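Local structure of ganglioside-induced differentiation-associated protein 2 (Homo sapiens, 4UML) at residues Val53-Leu59 and Leu220-Arg226; Cys69-Thr75 and Met162-Cys168; Ser76-Leu80 and Leu105-Thr110. The protein is of unsettled biochemical function but carries a macro domain, the part described here, a fold that in many relatives binds ADP-ribose or related nucleotides. One frame throughout, in Å; residues are numbered along the deposited sequence.

Contact 1 of 3, residues Val53-Leu59 and Leu220-Arg226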
ATOM      1  N   VAL A  53      11.278  -7.238  11.795  1.00 48.52           N
ATOM      2  CA  VAL A  53      10.674  -6.750  10.544  1.00 45.01           C
ATOM      3  C   VAL A  53       9.543  -7.676  10.076  1.00 42.31           C
ATOM      4  O   VAL A  53       8.468  -7.209   9.669  1.00 40.98           O
ATOM      5  CB  VAL A  53      11.766  -6.565   9.468  1.00 46.09           C
ATOM      6  CG1 VAL A  53      11.179  -6.332   8.093  1.00 45.99           C
ATOM      7  CG2 VAL A  53      12.663  -5.402   9.855  1.00 46.28           C
ATOM      8  N   ASN A  54       9.755  -8.987  10.180  1.00 37.98           N
ATOM      9  CA  ASN A  54       8.751  -9.951   9.767  1.00 37.12           C
ATOM     10  C   ASN A  54       7.461  -9.870  10.529  1.00 37.50           C
ATOM     11  O   ASN A  54       6.418 -10.267  10.000  1.00 32.56           O
ATOM     12  CB  ASN A  54       9.254 -11.380   9.934  1.00 39.73           C
ATOM     13  CG  ASN A  54      10.275 -11.776   8.887  1.00 41.91           C
ATOM     14  OD1 ASN A  54      10.759 -10.949   8.089  1.00 41.07           O
ATOM     15  ND2 ASN A  54      10.611 -13.054   8.882  1.00 43.56           N
ATOM     16  N   GLY A  55       7.558  -9.471  11.801  1.00 36.76           N
ATOM     17  CA  GLY A  55       6.404  -9.351  12.674  1.00 39.20           C
ATOM     18  C   GLY A  55       5.508  -8.162  12.323  1.00 36.23           C
ATOM     19  O   GLY A  55       4.352  -8.130  12.720  1.00 37.60           O
ATOM     20  N   LYS A  56       6.046  -7.224  11.551  1.00 35.21           N
ATOM     21  CA  LYS A  56       5.311  -6.038  11.101  1.00 34.46           C
ATOM     22  C   LYS A  56       4.585  -6.201   9.776  1.00 34.96           C
ATOM     23  O   LYS A  56       3.731  -5.395   9.435  1.00 39.88           O
ATOM     24  CB  LYS A  56       6.273  -4.887  10.999  1.00 33.71           C
ATOM     25  CG  LYS A  56       6.942  -4.631  12.334  1.00 37.77           C
ATOM     26  CD  LYS A  56       7.990  -3.552  12.244  1.00 41.37           C
ATOM     27  CE  LYS A  56       8.505  -3.233  13.642  1.00 46.70           C
ATOM     28  NZ  LYS A  56       9.130  -1.893  13.678  1.00 50.09           N
ATOM     29  N   VAL A  57       4.908  -7.242   9.030  1.00 33.01           N
ATOM     30  CA  VAL A  57       4.336  -7.441   7.719  1.00 33.44           C
ATOM     31  C   VAL A  57       3.145  -8.371   7.804  1.00 33.32           C
ATOM     32  O   VAL A  57       3.209  -9.413   8.474  1.00 35.42           O
ATOM     33  CB  VAL A  57       5.369  -8.071   6.772  1.00 34.45           C
ATOM     34  CG1 VAL A  57       4.710  -8.499   5.469  1.00 36.28           C
ATOM     35  CG2 VAL A  57       6.470  -7.081   6.515  1.00 34.90           C
ATOM     36  N   VAL A  58       2.070  -7.993   7.119  1.00 27.35           N
ATOM     37  CA  VAL A  58       0.870  -8.770   7.032  1.00 28.45           C
ATOM     38  C   VAL A  58       0.416  -8.883   5.564  1.00 29.72           C
ATOM     39  O   VAL A  58       0.306  -7.876   4.845  1.00 27.28           O
ATOM     40  CB  VAL A  58      -0.264  -8.103   7.847  1.00 28.58           C
ATOM     41  CG1 VAL A  58      -1.533  -8.911   7.747  1.00 26.57           C
ATOM     42  CG2 VAL A  58       0.149  -7.851   9.297  1.00 29.29           C
ATOM     43  N   LEU A  59       0.139 -10.108   5.117  1.00 31.84           N
ATOM     44  CA  LEU A  59      -0.523 -10.326   3.842  1.00 31.08           C
ATOM     45  C   LEU A  59      -1.978 -10.699   4.075  1.00 32.78           C
ATOM     46  O   LEU A  59      -2.271 -11.660   4.785  1.00 30.09           O
ATOM     47  CB  LEU A  59       0.161 -11.441   3.066  1.00 32.11           C
ATOM     48  CG  LEU A  59      -0.468 -11.813   1.714  1.00 32.60           C
ATOM     49  CD1 LEU A  59      -0.409 -10.669   0.734  1.00 34.27           C
ATOM     50  CD2 LEU A  59       0.242 -13.013   1.096  1.00 36.00           C
ATOM     51  N   LEU A 220       7.173 -12.945  -1.040  1.00 33.72           N
ATOM     52  CA  LEU A 220       7.409 -12.581   0.356  1.00 34.66           C
ATOM     53  C   LEU A 220       8.643 -13.230   0.997  1.00 35.04           C
ATOM     54  O   LEU A 220       9.463 -12.548   1.639  1.00 33.39           O
ATOM     55  CB  LEU A 220       6.145 -12.870   1.196  1.00 38.86           C
ATOM     56  CG  LEU A 220       5.143 -11.708   1.220  1.00 41.60           C
ATOM     57  CD1 LEU A 220       3.808 -12.164   1.790  1.00 42.62           C
ATOM     58  CD2 LEU A 220       5.697 -10.518   2.003  1.00 40.71           C
ATOM     59  N   PRO A 221       8.815 -14.541   0.792  1.00 36.68           N
ATOM     60  CA  PRO A 221      10.011 -15.212   1.314  1.00 38.06           C
ATOM     61  C   PRO A 221      11.353 -14.631   0.856  1.00 36.68           C
ATOM     62  O   PRO A 221      12.319 -14.724   1.591  1.00 38.51           O
ATOM     63  CB  PRO A 221       9.859 -16.655   0.798  1.00 38.27           C
ATOM     64  CG  PRO A 221       8.415 -16.830   0.522  1.00 39.94           C
ATOM     65  CD  PRO A 221       7.936 -15.476   0.062  1.00 37.25           C
ATOM     66  N   LEU A 222      11.412 -14.024  -0.333  1.00 35.85           N
ATOM     67  CA  LEU A 222      12.653 -13.448  -0.860  1.00 36.80           C
ATOM     68  C   LEU A 222      13.046 -12.142  -0.158  1.00 38.39           C
ATOM     69  O   LEU A 222      14.241 -11.878   0.087  1.00 39.57           O
ATOM     70  CB  LEU A 222      12.488 -13.273  -2.374  1.00 41.13           C
ATOM     71  CG  LEU A 222      13.409 -12.461  -3.288  1.00 49.72           C
ATOM     72  CD1 LEU A 222      14.854 -12.952  -3.292  1.00 52.84           C
ATOM     73  CD2 LEU A 222      12.834 -12.523  -4.710  1.00 49.28           C
ATOM     74  N   TYR A 223      12.050 -11.318   0.179  1.00 35.06           N
ATOM     75  CA  TYR A 223      12.297 -10.055   0.868  1.00 35.21           C
ATOM     76  C   TYR A 223      12.178 -10.169   2.375  1.00 32.68           C
ATOM     77  O   TYR A 223      12.766  -9.375   3.090  1.00 33.53           O
ATOM     78  CB  TYR A 223      11.366  -8.962   0.311  1.00 35.63           C
ATOM     79  CG  TYR A 223      11.676  -8.780  -1.137  1.00 35.07           C
ATOM     80  CD1 TYR A 223      12.810  -8.106  -1.517  1.00 35.89           C
ATOM     81  CD2 TYR A 223      10.906  -9.383  -2.120  1.00 34.42           C
ATOM     82  CE1 TYR A 223      13.145  -7.979  -2.835  1.00 35.11           C
ATOM     83  CE2 TYR A 223      11.236  -9.251  -3.448  1.00 35.09           C
ATOM     84  CZ  TYR A 223      12.360  -8.551  -3.790  1.00 35.91           C
ATOM     85  OH  TYR A 223      12.720  -8.424  -5.103  1.00 33.59           O
ATOM     86  N   PHE A 224      11.463 -11.191   2.846  1.00 34.32           N
ATOM     87  CA  PHE A 224      11.242 -11.381   4.275  1.00 35.31           C
ATOM     88  C   PHE A 224      11.471 -12.862   4.636  1.00 38.09           C
ATOM     89  O   PHE A 224      10.533 -13.567   5.016  1.00 39.82           O
ATOM     90  CB  PHE A 224       9.824 -10.917   4.653  1.00 35.25           C
ATOM     91  CG  PHE A 224       9.570  -9.442   4.384  1.00 32.98           C
ATOM     92  CD1 PHE A 224       9.871  -8.477   5.332  1.00 32.95           C
ATOM     93  CD2 PHE A 224       9.025  -9.030   3.175  1.00 34.17           C
ATOM     94  CE1 PHE A 224       9.642  -7.121   5.083  1.00 35.10           C
ATOM     95  CE2 PHE A 224       8.791  -7.680   2.922  1.00 30.28           C
ATOM     96  CZ  PHE A 224       9.100  -6.731   3.874  1.00 31.98           C
ATOM     97  N   PRO A 225      12.722 -13.348   4.462  1.00 41.26           N
ATOM     98  CA  PRO A 225      13.008 -14.753   4.821  1.00 42.57           C
ATOM     99  C   PRO A 225      12.615 -15.072   6.274  1.00 38.55           C
ATOM    100  O   PRO A 225      12.878 -14.274   7.179  1.00 37.30           O
ATOM    101  CB  PRO A 225      14.528 -14.861   4.636  1.00 42.43           C
ATOM    102  CG  PRO A 225      15.046 -13.471   4.682  1.00 44.60           C
ATOM    103  CD  PRO A 225      13.950 -12.613   4.108  1.00 42.04           C
ATOM    104  N   ARG A 226      11.978 -16.219   6.482  1.00 45.34           N
ATOM    105  CA  ARG A 226      11.471 -16.623   7.812  1.00 53.04           C
ATOM    106  C   ARG A 226      12.470 -17.432   8.682  1.00 59.12           C
ATOM    107  O   ARG A 226      12.525 -17.238   9.893  1.00 62.58           O
ATOM    108  CB  ARG A 226      10.200 -17.455   7.644  1.00 54.48           C
ATOM    109  CG  ARG A 226       9.017 -16.710   7.062  1.00 60.27           C
ATOM    110  CD  ARG A 226       8.219 -17.639   6.169  1.00 64.30           C
ATOM    111  NE  ARG A 226       6.781 -17.492   6.338  1.00 70.73           N
ATOM    112  CZ  ARG A 226       5.885 -18.309   5.783  1.00 74.98           C
ATOM    113  NH1 ARG A 226       6.281 -19.321   5.019  1.00 74.06           N
ATOM    114  NH2 ARG A 226       4.588 -18.108   5.986  1.00 80.34           N
TER
HETATM  115  O   HOH W   1      13.295 -11.367   7.437  1.00 38.51           O

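Contact 2 of 3, residues Cys69-Thr75 and Met162-Cys168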
ATOM      1  N   CYS A  69      -6.285   0.398   9.788  1.00 24.41           N
ATOM      2  CA  CYS A  69      -4.949   0.958   9.832  1.00 26.30           C
ATOM      3  C   CYS A  69      -5.026   2.474  10.006  1.00 26.87           C
ATOM      4  O   CYS A  69      -6.055   3.094   9.676  1.00 27.33           O
ATOM      5  CB  CYS A  69      -4.202   0.601   8.542  1.00 27.48           C
ATOM      6  SG  CYS A  69      -3.932  -1.177   8.312  1.00 30.83           S
ATOM      7  N   THR A  70      -3.932   3.087  10.457  1.00 26.87           N
ATOM      8  CA  THR A  70      -3.875   4.542  10.628  1.00 25.63           C
ATOM      9  C   THR A  70      -4.211   5.220   9.293  1.00 26.69           C
ATOM     10  O   THR A  70      -5.000   6.189   9.260  1.00 25.42           O
ATOM     11  CB  THR A  70      -2.496   5.018  11.133  1.00 27.51           C
ATOM     12  OG1 THR A  70      -2.095   4.172  12.228  1.00 26.67           O
ATOM     13  CG2 THR A  70      -2.554   6.510  11.584  1.00 28.02           C
ATOM     14  N   ALA A  71      -3.598   4.715   8.219  1.00 22.73           N
ATOM     15  CA  ALA A  71      -3.884   5.117   6.857  1.00 22.19           C
ATOM     16  C   ALA A  71      -4.058   3.905   5.942  1.00 20.28           C
ATOM     17  O   ALA A  71      -3.377   2.873   6.085  1.00 22.19           O
ATOM     18  CB  ALA A  71      -2.768   5.997   6.314  1.00 22.84           C
ATOM     19  N   ILE A  72      -4.988   4.030   5.018  1.00 21.39           N
ATOM     20  CA  ILE A  72      -5.077   3.136   3.881  1.00 22.52           C
ATOM     21  C   ILE A  72      -4.711   3.927   2.633  1.00 20.51           C
ATOM     22  O   ILE A  72      -4.783   5.172   2.604  1.00 21.71           O
ATOM     23  CB  ILE A  72      -6.435   2.416   3.749  1.00 23.87           C
ATOM     24  CG1 ILE A  72      -7.580   3.416   3.529  1.00 26.15           C
ATOM     25  CG2 ILE A  72      -6.703   1.529   4.940  1.00 26.52           C
ATOM     26  CD1 ILE A  72      -8.595   2.859   2.595  1.00 29.64           C
ATOM     27  N   VAL A  73      -4.281   3.191   1.623  1.00 19.92           N
ATOM     28  CA  VAL A  73      -3.764   3.757   0.403  1.00 19.60           C
ATOM     29  C   VAL A  73      -4.748   3.578  -0.772  1.00 21.19           C
ATOM     30  O   VAL A  73      -5.239   2.497  -1.027  1.00 21.81           O
ATOM     31  CB  VAL A  73      -2.432   3.108   0.043  1.00 19.78           C
ATOM     32  CG1 VAL A  73      -1.902   3.676  -1.271  1.00 20.95           C
ATOM     33  CG2 VAL A  73      -1.403   3.276   1.157  1.00 20.26           C
ATOM     34  N   ASN A  74      -5.039   4.687  -1.428  1.00 21.62           N
ATOM     35  CA  ASN A  74      -5.851   4.755  -2.612  1.00 23.99           C
ATOM     36  C   ASN A  74      -4.895   4.956  -3.779  1.00 26.22           C
ATOM     37  O   ASN A  74      -3.862   5.624  -3.650  1.00 26.16           O
ATOM     38  CB  ASN A  74      -6.837   5.912  -2.524  1.00 24.05           C
ATOM     39  CG  ASN A  74      -7.718   6.019  -3.784  1.00 25.95           C
ATOM     40  OD1 ASN A  74      -8.112   5.023  -4.339  1.00 26.78           O
ATOM     41  ND2 ASN A  74      -7.955   7.229  -4.251  1.00 27.50           N
ATOM     42  N   THR A  75      -5.174   4.263  -4.870  1.00 25.33           N
ATOM     43  CA  THR A  75      -4.402   4.395  -6.096  1.00 25.79           C
ATOM     44  C   THR A  75      -5.299   5.004  -7.165  1.00 29.20           C
ATOM     45  O   THR A  75      -6.470   4.595  -7.302  1.00 28.57           O
ATOM     46  CB  THR A  75      -3.738   3.077  -6.514  1.00 26.08           C
ATOM     47  OG1 THR A  75      -2.761   3.342  -7.518  1.00 26.22           O
ATOM     48  CG2 THR A  75      -4.736   2.017  -7.011  1.00 29.30           C
ATOM     49  N   MET A 162       2.483   7.427  12.057  1.00 32.98           N
ATOM     50  CA  MET A 162       1.416   6.422  11.972  1.00 29.25           C
ATOM     51  C   MET A 162       1.883   5.077  12.479  1.00 31.15           C
ATOM     52  O   MET A 162       2.994   4.673  12.207  1.00 35.05           O
ATOM     53  CB  MET A 162       0.935   6.280  10.548  1.00 27.80           C
ATOM     54  CG  MET A 162       0.510   7.592   9.925  1.00 30.26           C
ATOM     55  SD  MET A 162      -0.267   7.215   8.335  1.00 28.63           S
ATOM     56  CE  MET A 162      -0.557   8.837   7.704  1.00 29.06           C
ATOM     57  N   SER A 163       1.021   4.359  13.185  1.00 31.15           N
ATOM     58  CA  SER A 163       1.365   3.028  13.651  1.00 31.84           C
ATOM     59  C   SER A 163       1.113   1.899  12.623  1.00 32.60           C
ATOM     60  O   SER A 163       1.744   0.839  12.705  1.00 30.73           O
ATOM     61  CB  SER A 163       0.630   2.745  14.962  1.00 34.91           C
ATOM     62  OG  SER A 163      -0.759   2.627  14.740  1.00 36.90           O
ATOM     63  N   SER A 164       0.223   2.118  11.650  1.00 27.91           N
ATOM     64  CA  SER A 164      -0.017   1.115  10.611  1.00 25.36           C
ATOM     65  C   SER A 164      -0.465   1.735   9.298  1.00 25.11           C
ATOM     66  O   SER A 164      -1.081   2.824   9.267  1.00 23.65           O
ATOM     67  CB  SER A 164      -1.015   0.045  11.043  1.00 26.88           C
ATOM     68  OG  SER A 164      -2.268   0.598  11.331  1.00 26.02           O
ATOM     69  N   VAL A 165      -0.095   1.050   8.221  1.00 24.05           N
ATOM     70  CA  VAL A 165      -0.442   1.436   6.848  1.00 23.40           C
ATOM     71  C   VAL A 165      -0.997   0.202   6.113  1.00 22.86           C
ATOM     72  O   VAL A 165      -0.402  -0.878   6.147  1.00 25.25           O
ATOM     73  CB  VAL A 165       0.735   2.057   6.077  1.00 26.67           C
ATOM     74  CG1 VAL A 165       0.331   2.480   4.657  1.00 27.13           C
ATOM     75  CG2 VAL A 165       1.278   3.281   6.813  1.00 28.56           C
ATOM     76  N   GLY A 166      -2.192   0.357   5.561  1.00 21.38           N
ATOM     77  CA  GLY A 166      -2.795  -0.615   4.671  1.00 23.19           C
ATOM     78  C   GLY A 166      -2.541  -0.272   3.222  1.00 21.89           C
ATOM     79  O   GLY A 166      -3.130   0.644   2.690  1.00 21.43           O
ATOM     80  N   PHE A 167      -1.639  -0.993   2.589  1.00 22.07           N
ATOM     81  CA  PHE A 167      -1.411  -0.840   1.163  1.00 23.25           C
ATOM     82  C   PHE A 167      -2.428  -1.591   0.332  1.00 22.18           C
ATOM     83  O   PHE A 167      -2.728  -2.737   0.607  1.00 23.20           O
ATOM     84  CB  PHE A 167      -0.033  -1.356   0.739  1.00 22.38           C
ATOM     85  CG  PHE A 167       1.087  -0.418   1.043  1.00 23.80           C
ATOM     86  CD1 PHE A 167       1.412   0.612   0.162  1.00 24.07           C
ATOM     87  CD2 PHE A 167       1.833  -0.583   2.192  1.00 25.39           C
ATOM     88  CE1 PHE A 167       2.449   1.474   0.439  1.00 25.96           C
ATOM     89  CE2 PHE A 167       2.869   0.271   2.462  1.00 26.35           C
ATOM     90  CZ  PHE A 167       3.167   1.305   1.605  1.00 25.39           C
ATOM     91  N   CYS A 168      -2.927  -0.926  -0.704  1.00 24.81           N
ATOM     92  CA  CYS A 168      -3.548  -1.610  -1.833  1.00 25.98           C
ATOM     93  C   CYS A 168      -2.397  -2.001  -2.742  1.00 27.94           C
ATOM     94  O   CYS A 168      -1.232  -1.581  -2.552  1.00 25.71           O
ATOM     95  CB  CYS A 168      -4.539  -0.711  -2.567  1.00 26.30           C
ATOM     96  SG  CYS A 168      -3.767   0.757  -3.327  1.00 26.46           S
TER

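Contact 3 of 3, residues Ser76-Leu80 and Leu105-Thr110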
ATOM      1  N   SER A  76      -4.768   5.988  -7.900  1.00 29.50           N
ATOM      2  CA  SER A  76      -5.633   6.845  -8.724  1.00 31.85           C
ATOM      3  C   SER A  76      -4.949   7.367  -9.989  1.00 32.97           C
ATOM      4  O   SER A  76      -3.927   6.826 -10.419  1.00 32.23           O
ATOM      5  CB  SER A  76      -6.149   7.977  -7.855  1.00 31.95           C
ATOM      6  OG  SER A  76      -7.312   8.579  -8.379  1.00 36.18           O
ATOM      7  N   ASN A  77      -5.531   8.403 -10.592  1.00 34.85           N
ATOM      8  CA  ASN A  77      -4.900   9.086 -11.713  1.00 34.33           C
ATOM      9  C   ASN A  77      -4.520  10.469 -11.270  1.00 37.99           C
ATOM     10  O   ASN A  77      -4.782  10.860 -10.116  1.00 34.09           O
ATOM     11  CB  ASN A  77      -5.810   9.103 -12.959  1.00 35.84           C
ATOM     12  CG  ASN A  77      -7.136   9.808 -12.732  1.00 36.78           C
ATOM     13  OD1 ASN A  77      -7.396  10.447 -11.701  1.00 37.48           O
ATOM     14  ND2 ASN A  77      -8.002   9.665 -13.700  1.00 41.36           N
ATOM     15  N   GLU A  78      -3.952  11.248 -12.188  1.00 37.36           N
ATOM     16  CA  GLU A  78      -3.343  12.511 -11.804  1.00 41.04           C
ATOM     17  C   GLU A  78      -4.409  13.511 -11.359  1.00 37.71           C
ATOM     18  O   GLU A  78      -4.132  14.416 -10.583  1.00 39.84           O
ATOM     19  CB  GLU A  78      -2.478  13.071 -12.945  1.00 43.47           C
ATOM     20  CG  GLU A  78      -1.322  12.157 -13.376  1.00 47.36           C
ATOM     21  CD  GLU A  78      -1.738  10.888 -14.174  1.00 51.51           C
ATOM     22  OE1 GLU A  78      -2.960  10.640 -14.407  1.00 44.04           O
ATOM     23  OE2 GLU A  78      -0.822  10.107 -14.556  1.00 53.29           O
ATOM     24  N   SER A  79      -5.641  13.341 -11.819  1.00 39.25           N
ATOM     25  CA  SER A  79      -6.718  14.235 -11.397  1.00 38.59           C
ATOM     26  C   SER A  79      -7.471  13.726 -10.149  1.00 42.23           C
ATOM     27  O   SER A  79      -8.381  14.399  -9.644  1.00 41.23           O
ATOM     28  CB  SER A  79      -7.692  14.464 -12.561  1.00 39.71           C
ATOM     29  OG  SER A  79      -8.160  13.249 -13.109  1.00 41.74           O
ATOM     30  N   LEU A  80      -7.086  12.546  -9.654  1.00 39.95           N
ATOM     31  CA  LEU A  80      -7.749  11.917  -8.505  1.00 39.83           C
ATOM     32  C   LEU A  80      -9.218  11.622  -8.770  1.00 43.60           C
ATOM     33  O   LEU A  80     -10.066  11.818  -7.900  1.00 41.86           O
ATOM     34  CB  LEU A  80      -7.575  12.751  -7.236  1.00 38.32           C
ATOM     35  CG  LEU A  80      -6.112  12.901  -6.802  1.00 36.30           C
ATOM     36  CD1 LEU A  80      -5.976  13.737  -5.536  1.00 35.59           C
ATOM     37  CD2 LEU A  80      -5.465  11.541  -6.613  1.00 36.14           C
ATOM     38  N   LEU A 105      -6.812  19.355  -2.834  1.00 47.26           N
ATOM     39  CA  LEU A 105      -5.473  18.867  -3.197  1.00 41.68           C
ATOM     40  C   LEU A 105      -5.027  19.297  -4.596  1.00 42.25           C
ATOM     41  O   LEU A 105      -3.835  19.361  -4.837  1.00 40.66           O
ATOM     42  CB  LEU A 105      -5.394  17.329  -3.102  1.00 40.52           C
ATOM     43  CG  LEU A 105      -5.703  16.667  -1.751  1.00 37.30           C
ATOM     44  CD1 LEU A 105      -5.608  15.164  -1.925  1.00 37.42           C
ATOM     45  CD2 LEU A 105      -4.729  17.129  -0.684  1.00 35.20           C
ATOM     46  N   LYS A 106      -5.982  19.534  -5.505  1.00 45.63           N
ATOM     47  CA  LYS A 106      -5.726  19.881  -6.937  1.00 48.31           C
ATOM     48  C   LYS A 106      -4.786  18.874  -7.652  1.00 46.80           C
ATOM     49  O   LYS A 106      -3.667  19.210  -8.075  1.00 42.91           O
ATOM     50  CB  LYS A 106      -5.210  21.318  -7.071  1.00 48.48           C
ATOM     51  CG  LYS A 106      -6.226  22.398  -6.647  1.00 52.51           C
ATOM     52  CD  LYS A 106      -5.597  23.457  -5.728  1.00 54.19           C
ATOM     53  CE  LYS A 106      -6.631  24.400  -5.099  1.00 57.08           C
ATOM     54  N   GLY A 107      -5.265  17.641  -7.774  1.00 38.50           N
ATOM     55  CA  GLY A 107      -4.495  16.543  -8.339  1.00 41.17           C
ATOM     56  C   GLY A 107      -3.333  15.993  -7.495  1.00 36.05           C
ATOM     57  O   GLY A 107      -3.019  16.472  -6.410  1.00 34.00           O
ATOM     58  N   CYS A 108      -2.695  14.991  -8.075  1.00 36.70           N
ATOM     59  CA  CYS A 108      -1.537  14.312  -7.528  1.00 35.20           C
ATOM     60  C   CYS A 108      -0.703  13.823  -8.715  1.00 34.38           C
ATOM     61  O   CYS A 108      -1.232  13.250  -9.655  1.00 34.67           O
ATOM     62  CB  CYS A 108      -1.982  13.129  -6.662  1.00 37.03           C
ATOM     63  SG  CYS A 108      -0.625  12.229  -5.889  1.00 35.27           S
ATOM     64  N   ARG A 109       0.588  14.109  -8.706  1.00 34.90           N
ATOM     65  CA  ARG A 109       1.448  13.722  -9.818  1.00 37.12           C
ATOM     66  C   ARG A 109       1.829  12.266  -9.686  1.00 35.61           C
ATOM     67  O   ARG A 109       1.837  11.707  -8.593  1.00 33.55           O
ATOM     68  CB  ARG A 109       2.695  14.611  -9.847  1.00 42.72           C
ATOM     69  CG  ARG A 109       2.359  16.087 -10.117  1.00 45.54           C
ATOM     70  CD  ARG A 109       3.544  17.032  -9.920  1.00 52.13           C
ATOM     71  NE  ARG A 109       3.756  17.377  -8.508  1.00 56.69           N
ATOM     72  N   THR A 110       2.125  11.660 -10.820  1.00 33.17           N
ATOM     73  CA  THR A 110       2.648  10.315 -10.880  1.00 32.47           C
ATOM     74  C   THR A 110       3.825  10.170  -9.921  1.00 30.83           C
ATOM     75  O   THR A 110       4.752  10.956  -9.961  1.00 29.27           O
ATOM     76  CB  THR A 110       3.098  10.010 -12.327  1.00 31.88           C
ATOM     77  OG1 THR A 110       2.090  10.505 -13.227  1.00 33.39           O
ATOM     78  CG2 THR A 110       3.293   8.519 -12.523  1.00 32.71           C
TER

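Contact 1 of 3, residues Val53-Leu59 and Leu220-Arg226
The ring of Phe224 takes Val57 CG2 over one face, a CH-pi contact 3.9 Å from the ring centroid and 26° off the normal, while Val53 CG1 and Asn54 OD1 sit at its edge, in plane. This is helix-on-sheet packing in the alpha/beta/alpha sandwich of the macro domain: the end of helix 210-223 and the residues after it lie against short helix 51-54 and outer strand 57-61. CG1 of Val53 meets Phe224 CE1 at 3.5 Å, at about a right angle between the side chains. With CG anti to the carbonyl carbon (chi1 -74°), Asn54 reaches past the ring in the opposite direction, its amide plane turned 63° from it. Its ND2 makes a direct, nearly straight bond of 3.1 Å to Pro225 O, the donor standing above the carbonyl plane, and a water donates to both Asn54 OD1 and Pro225 O. An alanine here would remove both links, and the chain after the helix would probably be left less firmly tied to helix 51-54. Trp20 adds a further tie, its NE1 bonding to Phe224 O. One helical turn earlier, at Leu220, the contact is purely aliphatic, Leu220 CD1 meeting Leu59 CD2 at 3.7 Å.

Contact 2 of 3, residues Cys69-Thr75 and Met162-Cys168
Thr70 meets the 162-168 segment with every atom of its side chain, just ahead of the parallel pairing of strands 71-75 and 164-167 in the central sheet of the macro domain. Its CB lies 3.2 Å from Ser164 O. From there OG1, anti to the carbonyl carbon (chi1 -47°), accepts the backbone N-H of Ser164 at 3.2 Å and, weakly, that of Ser163. The other branch, CG2, rests against Met162 CB at 3.6 Å and equally against its CG. The exchange is reciprocal, because Thr70 N donates to Ser164 OG. Beyond Thr70, Met162 runs extended until SD touches Ala71 CB at 3.4 Å. The ladder then follows: Gly166 N bonds to Ala71 O at 2.8 Å, and Val73 N to Gly166 O at 3.0 Å. At Gly166 a side chain would press on Ile72 CG2 and Cys69 SG, which suits the absence of one. Val73 CG2 leans on Val165 CG1 and obliquely on Phe167, on the side packed by helix 139-159. The chemistry implies a join with two kinds of grip: side-chain hydroxyls pair with backbone N-H groups where the strands enter, and main-chain bonds take over within the apolar core.

Contact 3 of 3, residues Ser76-Leu80 and Leu105-Thr110
Residues Asn77 to Leu80 form a type I beta turn, closed by Leu80 N to Asn77 O, and the extended chain at Gly107 and Cys108 runs against it, with Cys108 N donating to Glu78 O at 2.9 Å. The bond is fairly straight, 163° at the hydrogen. The turn belongs to the loop leaving strand 71-75 of the macro domain and packs on the loop after helix 97-105. Gly107 has positive phi, and a beta carbon there would collide with Glu78 O, so glycine fits where the two loops draw together. Glu78 CA also approaches Cys108 O, 3.1 Å away, as a CA-H...O contact.

On one side of this backbone bond Leu80 points toward the second loop and divides its methyls: CD1 lies 3.9 Å from Leu105 CD1, the two side chains crossing at about a right angle, and CD2 lies 3.8 Å from Cys108 CB. On the other, Glu78 CG, anti to the carbonyl carbon (chi1 -60°), lies near Thr110 OG1 and Cys108 O, and the bend at chi2 (73°) then sets the direction of the carboxylate. The main polar partner of Glu78 is Arg175, in a salt bridge through OE1. That bridge probably helps to fix the rotation of the carboxylate, whose other oxygen, OE2, accepts a weak hydrogen bond of 3.2 Å from Thr110 OG1.

Overall arrangement
The three contacts sample one alpha/beta/alpha domain. Contact 2 is the core: it pairs neighbouring strands in the middle of the mixed sheet and is almost wholly buried. Contact 1, buried although peripheral, reaches the same sheet at one of its two edge strands, 57-61, and joins this strand and helix 51-54 to helix 210-223 and the chain after it, so apolar side chains do most of the work; its centre is about 17 Å from that of contact 2. Contact 3, only partly buried, lies in two loops, one of them just after helix 97-105, and relies on a backbone bond, two leucines and a charged residue. It continues directly from strand 71-75 of contact 2, whereas contacts 1 and 3 lie on opposite sides of the chain's centre.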